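Local coordinates for protein CalG4 (PDB 3IA7) that is a GT-B-fold protein built of two Rossmann-like domains, at residues F248-W261 with L351-A364. Numbering follows the deposited sequence.
Sequences FFRACAQAFADTPW and LEPASIREAVERLA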
ATOM      1  N   PHE A 248     -21.185   5.720 -19.051  1.00 17.66           N
ATOM      2  CA  PHE A 248     -19.999   4.978 -19.435  1.00 17.01           C
ATOM      3  C   PHE A 248     -19.984   3.612 -18.716  1.00 16.00           C
ATOM      4  O   PHE A 248     -19.788   2.573 -19.354  1.00 14.67           O
ATOM      5  CB  PHE A 248     -18.725   5.774 -19.133  1.00 17.77           C
ATOM      6  CG  PHE A 248     -17.477   5.003 -19.408  1.00 17.96           C
ATOM      7  CD1 PHE A 248     -17.087   4.748 -20.725  1.00 17.34           C
ATOM      8  CD2 PHE A 248     -16.716   4.477 -18.355  1.00 17.73           C
ATOM      9  CE1 PHE A 248     -15.927   4.008 -20.995  1.00 18.11           C
ATOM     10  CE2 PHE A 248     -15.549   3.723 -18.611  1.00 21.64           C
ATOM     11  CZ  PHE A 248     -15.165   3.494 -19.957  1.00 18.66           C
ATOM     12  N   PHE A 249     -20.188   3.618 -17.398  1.00 15.42           N
ATOM     13  CA  PHE A 249     -20.177   2.362 -16.642  1.00 16.39           C
ATOM     14  C   PHE A 249     -21.305   1.410 -17.117  1.00 16.57           C
ATOM     15  O   PHE A 249     -21.086   0.215 -17.272  1.00 16.21           O
ATOM     16  CB  PHE A 249     -20.233   2.646 -15.129  1.00 16.36           C
ATOM     17  CG  PHE A 249     -18.983   3.322 -14.601  1.00 14.91           C
ATOM     18  CD1 PHE A 249     -17.737   2.658 -14.641  1.00 14.69           C
ATOM     19  CD2 PHE A 249     -19.049   4.618 -14.080  1.00 16.90           C
ATOM     20  CE1 PHE A 249     -16.585   3.306 -14.163  1.00 16.91           C
ATOM     21  CE2 PHE A 249     -17.926   5.256 -13.597  1.00 17.45           C
ATOM     22  CZ  PHE A 249     -16.695   4.600 -13.641  1.00 15.88           C
ATOM     23  N   ARG A 250     -22.494   1.959 -17.368  1.00 17.01           N
ATOM     24  CA  ARG A 250     -23.604   1.157 -17.921  1.00 17.70           C
ATOM     25  C   ARG A 250     -23.233   0.548 -19.284  1.00 16.54           C
ATOM     26  O   ARG A 250     -23.493  -0.621 -19.508  1.00 16.29           O
ATOM     27  CB  ARG A 250     -24.903   1.972 -18.019  1.00 17.29           C
ATOM     28  CG  ARG A 250     -25.437   2.509 -16.667  1.00 18.35           C
ATOM     29  CD  ARG A 250     -26.860   3.076 -16.808  1.00 21.11           C
ATOM     30  NE  ARG A 250     -26.885   4.307 -17.588  1.00 28.68           N
ATOM     31  CZ  ARG A 250     -27.140   5.518 -17.086  1.00 31.44           C
ATOM     32  NH1 ARG A 250     -27.404   5.676 -15.785  1.00 32.33           N
ATOM     33  NH2 ARG A 250     -27.139   6.576 -17.893  1.00 32.81           N
ATOM     34  N   ALA A 251     -22.588   1.344 -20.151  1.00 16.53           N
ATOM     35  CA  ALA A 251     -22.079   0.894 -21.458  1.00 15.45           C
ATOM     36  C   ALA A 251     -21.070  -0.225 -21.324  1.00 15.32           C
ATOM     37  O   ALA A 251     -21.104  -1.166 -22.099  1.00 12.98           O
ATOM     38  CB  ALA A 251     -21.463   2.043 -22.224  1.00 16.58           C
ATOM     39  N   CYS A 252     -20.175  -0.107 -20.325  1.00 14.87           N
ATOM     40  CA  CYS A 252     -19.171  -1.150 -20.019  1.00 15.87           C
ATOM     41  C   CYS A 252     -19.853  -2.422 -19.577  1.00 16.22           C
ATOM     42  O   CYS A 252     -19.479  -3.508 -20.029  1.00 16.97           O
ATOM     43  CB  CYS A 252     -18.170  -0.675 -18.926  1.00 15.04           C
ATOM     44  SG  CYS A 252     -16.982   0.515 -19.541  1.00 18.44           S
ATOM     45  N   ALA A 253     -20.879  -2.290 -18.720  1.00 16.62           N
ATOM     46  CA  ALA A 253     -21.617  -3.443 -18.238  1.00 17.61           C
ATOM     47  C   ALA A 253     -22.304  -4.118 -19.409  1.00 18.11           C
ATOM     48  O   ALA A 253     -22.221  -5.358 -19.562  1.00 18.50           O
ATOM     49  CB  ALA A 253     -22.686  -3.018 -17.161  1.00 17.35           C
ATOM     50  N   GLN A 254     -22.978  -3.304 -20.233  1.00 17.26           N
ATOM     51  CA  GLN A 254     -23.665  -3.790 -21.446  1.00 18.56           C
ATOM     52  C   GLN A 254     -22.697  -4.537 -22.388  1.00 17.61           C
ATOM     53  O   GLN A 254     -23.018  -5.617 -22.878  1.00 16.03           O
ATOM     54  CB  GLN A 254     -24.413  -2.644 -22.181  1.00 17.44           C
ATOM     55  CG  GLN A 254     -25.669  -2.144 -21.412  1.00 20.00           C
ATOM     56  CD  GLN A 254     -26.126  -0.670 -21.706  1.00 21.48           C
ATOM     57  OE1 GLN A 254     -25.541   0.070 -22.519  1.00 25.63           O
ATOM     58  NE2 GLN A 254     -27.183  -0.259 -21.018  1.00 23.03           N
ATOM     59  N   ALA A 255     -21.501  -3.981 -22.573  1.00 17.58           N
ATOM     60  CA  ALA A 255     -20.479  -4.572 -23.429  1.00 17.80           C
ATOM     61  C   ALA A 255     -20.130  -6.041 -23.096  1.00 17.83           C
ATOM     62  O   ALA A 255     -19.940  -6.842 -23.988  1.00 19.29           O
ATOM     63  CB  ALA A 255     -19.217  -3.699 -23.439  1.00 16.64           C
ATOM     64  N   PHE A 256     -20.085  -6.397 -21.823  1.00 17.96           N
ATOM     65  CA  PHE A 256     -19.653  -7.748 -21.421  1.00 17.03           C
ATOM     66  C   PHE A 256     -20.770  -8.685 -20.881  1.00 17.26           C
ATOM     67  O   PHE A 256     -20.490  -9.833 -20.489  1.00 16.41           O
ATOM     68  CB  PHE A 256     -18.437  -7.668 -20.457  1.00 18.39           C
ATOM     69  CG  PHE A 256     -17.240  -6.955 -21.057  1.00 18.42           C
ATOM     70  CD1 PHE A 256     -16.310  -7.665 -21.843  1.00 19.19           C
ATOM     71  CD2 PHE A 256     -17.095  -5.562 -20.918  1.00 17.55           C
ATOM     72  CE1 PHE A 256     -15.227  -7.004 -22.450  1.00 18.13           C
ATOM     73  CE2 PHE A 256     -16.025  -4.880 -21.536  1.00 15.20           C
ATOM     74  CZ  PHE A 256     -15.097  -5.610 -22.285  1.00 16.49           C
ATOM     75  N   ALA A 257     -22.011  -8.204 -20.862  1.00 16.26           N
ATOM     76  CA  ALA A 257     -23.163  -9.065 -20.548  1.00 17.61           C
ATOM     77  C   ALA A 257     -23.201 -10.298 -21.481  1.00 18.30           C
ATOM     78  O   ALA A 257     -23.007 -10.180 -22.697  1.00 18.22           O
ATOM     79  CB  ALA A 257     -24.491  -8.277 -20.675  1.00 17.36           C
ATOM     80  N   ASP A 258     -23.426 -11.481 -20.919  1.00 19.49           N
ATOM     81  CA  ASP A 258     -23.532 -12.714 -21.738  1.00 20.04           C
ATOM     82  C   ASP A 258     -22.249 -12.939 -22.569  1.00 19.30           C
ATOM     83  O   ASP A 258     -22.310 -13.298 -23.755  1.00 19.84           O
ATOM     84  CB  ASP A 258     -24.797 -12.721 -22.650  1.00 21.48           C
ATOM     85  CG  ASP A 258     -26.111 -12.595 -21.867  1.00 26.33           C
ATOM     86  OD1 ASP A 258     -26.455 -13.516 -21.077  1.00 29.40           O
ATOM     87  OD2 ASP A 258     -26.826 -11.576 -22.058  1.00 30.49           O
ATOM     88  N   THR A 259     -21.098 -12.667 -21.951  1.00 18.96           N
ATOM     89  CA  THR A 259     -19.753 -13.075 -22.426  1.00 18.29           C
ATOM     90  C   THR A 259     -19.108 -13.742 -21.194  1.00 18.11           C
ATOM     91  O   THR A 259     -19.571 -13.518 -20.086  1.00 18.56           O
ATOM     92  CB  THR A 259     -18.815 -11.860 -22.768  1.00 18.69           C
ATOM     93  OG1 THR A 259     -18.457 -11.195 -21.554  1.00 18.29           O
ATOM     94  CG2 THR A 259     -19.458 -10.858 -23.743  1.00 18.55           C
ATOM     95  N   PRO A 260     -18.017 -14.530 -21.358  1.00 18.04           N
ATOM     96  CA  PRO A 260     -17.433 -15.152 -20.173  1.00 17.37           C
ATOM     97  C   PRO A 260     -16.675 -14.171 -19.271  1.00 16.20           C
ATOM     98  O   PRO A 260     -16.196 -14.552 -18.240  1.00 14.85           O
ATOM     99  CB  PRO A 260     -16.417 -16.143 -20.760  1.00 17.34           C
ATOM    100  CG  PRO A 260     -16.857 -16.315 -22.197  1.00 18.70           C
ATOM    101  CD  PRO A 260     -17.305 -14.951 -22.574  1.00 18.70           C
ATOM    102  N   TRP A 261     -16.571 -12.915 -19.657  1.00 16.05           N
ATOM    103  CA  TRP A 261     -15.795 -11.986 -18.833  1.00 15.86           C
ATOM    104  C   TRP A 261     -16.427 -11.760 -17.489  1.00 16.12           C
ATOM    105  O   TRP A 261     -17.638 -11.860 -17.343  1.00 15.97           O
ATOM    106  CB  TRP A 261     -15.630 -10.636 -19.515  1.00 15.43           C
ATOM    107  CG  TRP A 261     -14.655 -10.649 -20.676  1.00 18.31           C
ATOM    108  CD1 TRP A 261     -14.924 -11.012 -21.964  1.00 18.94           C
ATOM    109  CD2 TRP A 261     -13.293 -10.218 -20.652  1.00 16.84           C
ATOM    110  NE1 TRP A 261     -13.803 -10.854 -22.739  1.00 20.05           N
ATOM    111  CE2 TRP A 261     -12.789 -10.368 -21.961  1.00 21.26           C
ATOM    112  CE3 TRP A 261     -12.444  -9.716 -19.641  1.00 18.00           C
ATOM    113  CZ2 TRP A 261     -11.486 -10.026 -22.302  1.00 19.06           C
ATOM    114  CZ3 TRP A 261     -11.123  -9.402 -19.972  1.00 18.34           C
ATOM    115  CH2 TRP A 261     -10.667  -9.531 -21.291  1.00 17.73           C
ATOM    116  N   LEU A 351     -17.286   4.566 -27.965  1.00 19.08           N
ATOM    117  CA  LEU A 351     -17.712   4.052 -26.653  1.00 19.52           C
ATOM    118  C   LEU A 351     -19.068   3.328 -26.605  1.00 19.81           C
ATOM    119  O   LEU A 351     -19.642   3.167 -25.523  1.00 19.90           O
ATOM    120  CB  LEU A 351     -17.747   5.197 -25.634  1.00 19.88           C
ATOM    121  CG  LEU A 351     -16.462   6.006 -25.480  1.00 20.58           C
ATOM    122  CD1 LEU A 351     -16.739   7.263 -24.610  1.00 22.71           C
ATOM    123  CD2 LEU A 351     -15.363   5.101 -24.925  1.00 19.79           C
ATOM    124  N   GLU A 352     -19.593   2.925 -27.762  1.00 19.38           N
ATOM    125  CA  GLU A 352     -20.754   2.037 -27.796  1.00 18.83           C
ATOM    126  C   GLU A 352     -20.348   0.699 -27.156  1.00 17.81           C
ATOM    127  O   GLU A 352     -19.177   0.306 -27.254  1.00 15.95           O
ATOM    128  CB  GLU A 352     -21.233   1.844 -29.241  1.00 19.29           C
ATOM    129  CG  GLU A 352     -21.596   3.161 -29.961  1.00 22.97           C
ATOM    130  CD  GLU A 352     -23.047   3.593 -29.785  1.00 29.25           C
ATOM    131  OE1 GLU A 352     -23.711   3.847 -30.826  1.00 32.23           O
ATOM    132  OE2 GLU A 352     -23.529   3.698 -28.625  1.00 32.50           O
ATOM    133  N   PRO A 353     -21.286   0.007 -26.471  1.00 17.18           N
ATOM    134  CA  PRO A 353     -20.890  -1.281 -25.830  1.00 16.72           C
ATOM    135  C   PRO A 353     -20.093  -2.270 -26.712  1.00 15.96           C
ATOM    136  O   PRO A 353     -19.123  -2.853 -26.243  1.00 14.84           O
ATOM    137  CB  PRO A 353     -22.229  -1.878 -25.393  1.00 16.66           C
ATOM    138  CG  PRO A 353     -23.099  -0.685 -25.171  1.00 16.90           C
ATOM    139  CD  PRO A 353     -22.692   0.347 -26.192  1.00 17.27           C
ATOM    140  N   ALA A 354     -20.482  -2.451 -27.972  1.00 15.73           N
ATOM    141  CA  ALA A 354     -19.765  -3.381 -28.858  1.00 16.02           C
ATOM    142  C   ALA A 354     -18.355  -2.877 -29.164  1.00 16.51           C
ATOM    143  O   ALA A 354     -17.393  -3.659 -29.282  1.00 16.98           O
ATOM    144  CB  ALA A 354     -20.527  -3.590 -30.143  1.00 15.94           C
ATOM    145  N   SER A 355     -18.223  -1.572 -29.322  1.00 16.44           N
ATOM    146  CA  SER A 355     -16.907  -0.998 -29.517  1.00 17.91           C
ATOM    147  C   SER A 355     -15.990  -1.254 -28.320  1.00 17.45           C
ATOM    148  O   SER A 355     -14.806  -1.585 -28.477  1.00 16.62           O
ATOM    149  CB  SER A 355     -17.021   0.501 -29.804  1.00 19.05           C
ATOM    150  OG  SER A 355     -15.712   1.051 -29.872  1.00 22.30           O
ATOM    151  N   ILE A 356     -16.539  -1.114 -27.116  1.00 16.32           N
ATOM    152  CA  ILE A 356     -15.767  -1.348 -25.883  1.00 15.53           C
ATOM    153  C   ILE A 356     -15.322  -2.806 -25.779  1.00 15.52           C
ATOM    154  O   ILE A 356     -14.143  -3.093 -25.548  1.00 15.06           O
ATOM    155  CB  ILE A 356     -16.585  -0.978 -24.631  1.00 16.31           C
ATOM    156  CG1 ILE A 356     -16.861   0.526 -24.583  1.00 16.19           C
ATOM    157  CG2 ILE A 356     -15.868  -1.355 -23.320  1.00 15.70           C
ATOM    158  CD1 ILE A 356     -17.986   0.886 -23.597  1.00 15.40           C
ATOM    159  N   ARG A 357     -16.253  -3.730 -25.957  1.00 15.83           N
ATOM    160  CA  ARG A 357     -15.919  -5.172 -25.859  1.00 15.77           C
ATOM    161  C   ARG A 357     -14.856  -5.580 -26.882  1.00 15.15           C
ATOM    162  O   ARG A 357     -13.859  -6.226 -26.513  1.00 14.79           O
ATOM    163  CB  ARG A 357     -17.182  -6.034 -25.963  1.00 16.08           C
ATOM    164  CG  ARG A 357     -16.909  -7.523 -26.166  1.00 15.98           C
ATOM    165  CD  ARG A 357     -18.162  -8.314 -26.523  1.00 14.87           C
ATOM    166  NE  ARG A 357     -18.797  -7.964 -27.822  1.00 13.05           N
ATOM    167  CZ  ARG A 357     -19.915  -7.248 -27.950  1.00 15.00           C
ATOM    168  NH1 ARG A 357     -20.541  -6.782 -26.857  1.00  9.78           N
ATOM    169  NH2 ARG A 357     -20.421  -6.998 -29.175  1.00  7.13           N
ATOM    170  N   GLU A 358     -15.042  -5.184 -28.145  1.00 15.15           N
ATOM    171  CA  GLU A 358     -14.076  -5.560 -29.207  1.00 16.25           C
ATOM    172  C   GLU A 358     -12.682  -4.957 -28.959  1.00 15.04           C
ATOM    173  O   GLU A 358     -11.659  -5.624 -29.130  1.00 15.17           O
ATOM    174  CB  GLU A 358     -14.596  -5.242 -30.632  1.00 15.01           C
ATOM    175  CG  GLU A 358     -15.893  -5.984 -31.008  1.00 15.97           C
ATOM    176  CD  GLU A 358     -16.431  -5.623 -32.404  1.00 17.51           C
ATOM    177  OE1 GLU A 358     -15.906  -4.692 -33.050  1.00 17.83           O
ATOM    178  OE2 GLU A 358     -17.385  -6.278 -32.852  1.00 18.75           O
ATOM    179  N   ALA A 359     -12.646  -3.700 -28.536  1.00 14.84           N
ATOM    180  CA  ALA A 359     -11.378  -3.054 -28.208  1.00 15.70           C
ATOM    181  C   ALA A 359     -10.619  -3.775 -27.081  1.00 15.52           C
ATOM    182  O   ALA A 359      -9.394  -3.981 -27.143  1.00 16.47           O
ATOM    183  CB  ALA A 359     -11.633  -1.568 -27.822  1.00 16.42           C
ATOM    184  N   VAL A 360     -11.338  -4.150 -26.042  1.00 15.06           N
ATOM    185  CA  VAL A 360     -10.718  -4.836 -24.906  1.00 14.88           C
ATOM    186  C   VAL A 360     -10.276  -6.233 -25.351  1.00 14.99           C
ATOM    187  O   VAL A 360      -9.183  -6.698 -24.990  1.00 15.70           O
ATOM    188  CB  VAL A 360     -11.706  -4.928 -23.703  1.00 15.34           C
ATOM    189  CG1 VAL A 360     -11.233  -5.949 -22.658  1.00 13.46           C
ATOM    190  CG2 VAL A 360     -11.933  -3.489 -23.050  1.00 16.83           C
ATOM    191  N   GLU A 361     -11.099  -6.909 -26.159  1.00 14.06           N
ATOM    192  CA  GLU A 361     -10.738  -8.266 -26.530  1.00 14.50           C
ATOM    193  C   GLU A 361      -9.474  -8.266 -27.400  1.00 13.84           C
ATOM    194  O   GLU A 361      -8.570  -9.083 -27.210  1.00 13.86           O
ATOM    195  CB  GLU A 361     -11.915  -8.994 -27.170  1.00 15.55           C
ATOM    196  CG  GLU A 361     -12.834  -9.508 -26.038  1.00 17.26           C
ATOM    197  CD  GLU A 361     -14.113 -10.181 -26.499  1.00 22.92           C
ATOM    198  OE1 GLU A 361     -14.428 -10.233 -27.722  1.00 23.46           O
ATOM    199  OE2 GLU A 361     -14.810 -10.680 -25.603  1.00 25.80           O
ATOM    200  N   ARG A 362      -9.420  -7.319 -28.329  1.00 13.42           N
ATOM    201  CA  ARG A 362      -8.290  -7.199 -29.242  1.00 15.56           C
ATOM    202  C   ARG A 362      -7.010  -6.920 -28.435  1.00 14.57           C
ATOM    203  O   ARG A 362      -5.974  -7.543 -28.658  1.00 14.97           O
ATOM    204  CB  ARG A 362      -8.560  -6.071 -30.212  1.00 15.03           C
ATOM    205  CG  ARG A 362      -7.363  -5.611 -30.959  1.00 19.66           C
ATOM    206  CD  ARG A 362      -7.752  -4.557 -31.962  1.00 22.86           C
ATOM    207  NE  ARG A 362      -8.840  -5.023 -32.819  1.00 21.65           N
ATOM    208  CZ  ARG A 362      -8.668  -5.838 -33.867  1.00 26.84           C
ATOM    209  NH1 ARG A 362      -7.449  -6.309 -34.173  1.00 27.83           N
ATOM    210  NH2 ARG A 362      -9.707  -6.185 -34.612  1.00 22.59           N
ATOM    211  N   LEU A 363      -7.099  -5.981 -27.513  1.00 15.46           N
ATOM    212  CA  LEU A 363      -5.936  -5.563 -26.689  1.00 14.88           C
ATOM    213  C   LEU A 363      -5.466  -6.749 -25.821  1.00 14.99           C
ATOM    214  O   LEU A 363      -4.261  -7.079 -25.769  1.00 14.97           O
ATOM    215  CB  LEU A 363      -6.289  -4.370 -25.792  1.00 16.73           C
ATOM    216  CG  LEU A 363      -5.022  -4.258 -24.894  1.00 18.17           C
ATOM    217  CD1 LEU A 363      -4.032  -3.295 -25.518  1.00 18.23           C
ATOM    218  CD2 LEU A 363      -5.319  -4.054 -23.441  1.00 21.69           C
ATOM    219  N   ALA A 364      -6.422  -7.419 -25.177  1.00 15.76           N
ATOM    220  CA  ALA A 364      -6.094  -8.514 -24.271  1.00 15.13           C
ATOM    221  C   ALA A 364      -5.494  -9.675 -25.024  1.00 15.72           C
ATOM    222  O   ALA A 364      -4.721 -10.389 -24.439  1.00 16.27           O
ATOM    223  CB  ALA A 364      -7.328  -8.976 -23.500  1.00 15.64           C
TER
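I356 enters helix 248-256 as a knob among A251, C252, A255 and F256, its CD1 3.9 Å from A251 CB and its CG2 turned to F256 CE2. With small alanines at the crossing, the axes of the two short helix segments approach to 7.8 Å at a crossing angle of -65°. A255 CB packs against the first turn of helix 353-364, while the ring of P353 lies alongside Q254. F256 meets V360 CB at its ring edge, 3.7 Å from CZ, and has R357 CB over one face. W261 CH2 extends the apolar row to V360 CG1 and A364 CB.

Two hydrogen bonds lie along one edge of this apolar row. R357 starts with CG opposite its backbone N and bends at chi3, which brings NH1 back to A255 O at 2.9 Å; the acceptor lies in the guanidinium plane and the donor on a carbonyl lone pair. W261 NE1 reaches the anti lone pair of E361 OE2 at 3.0 Å, a bent bond (140°), with ring and carboxylate planes only 21° apart. T259 forms an ST turn, its OG1 accepting from W261 N.

Both helices pack on the six-stranded parallel sheet: F256 and W261 touch L234 of strand 233-237, and C252 and I356 share L302 of strand 298-303.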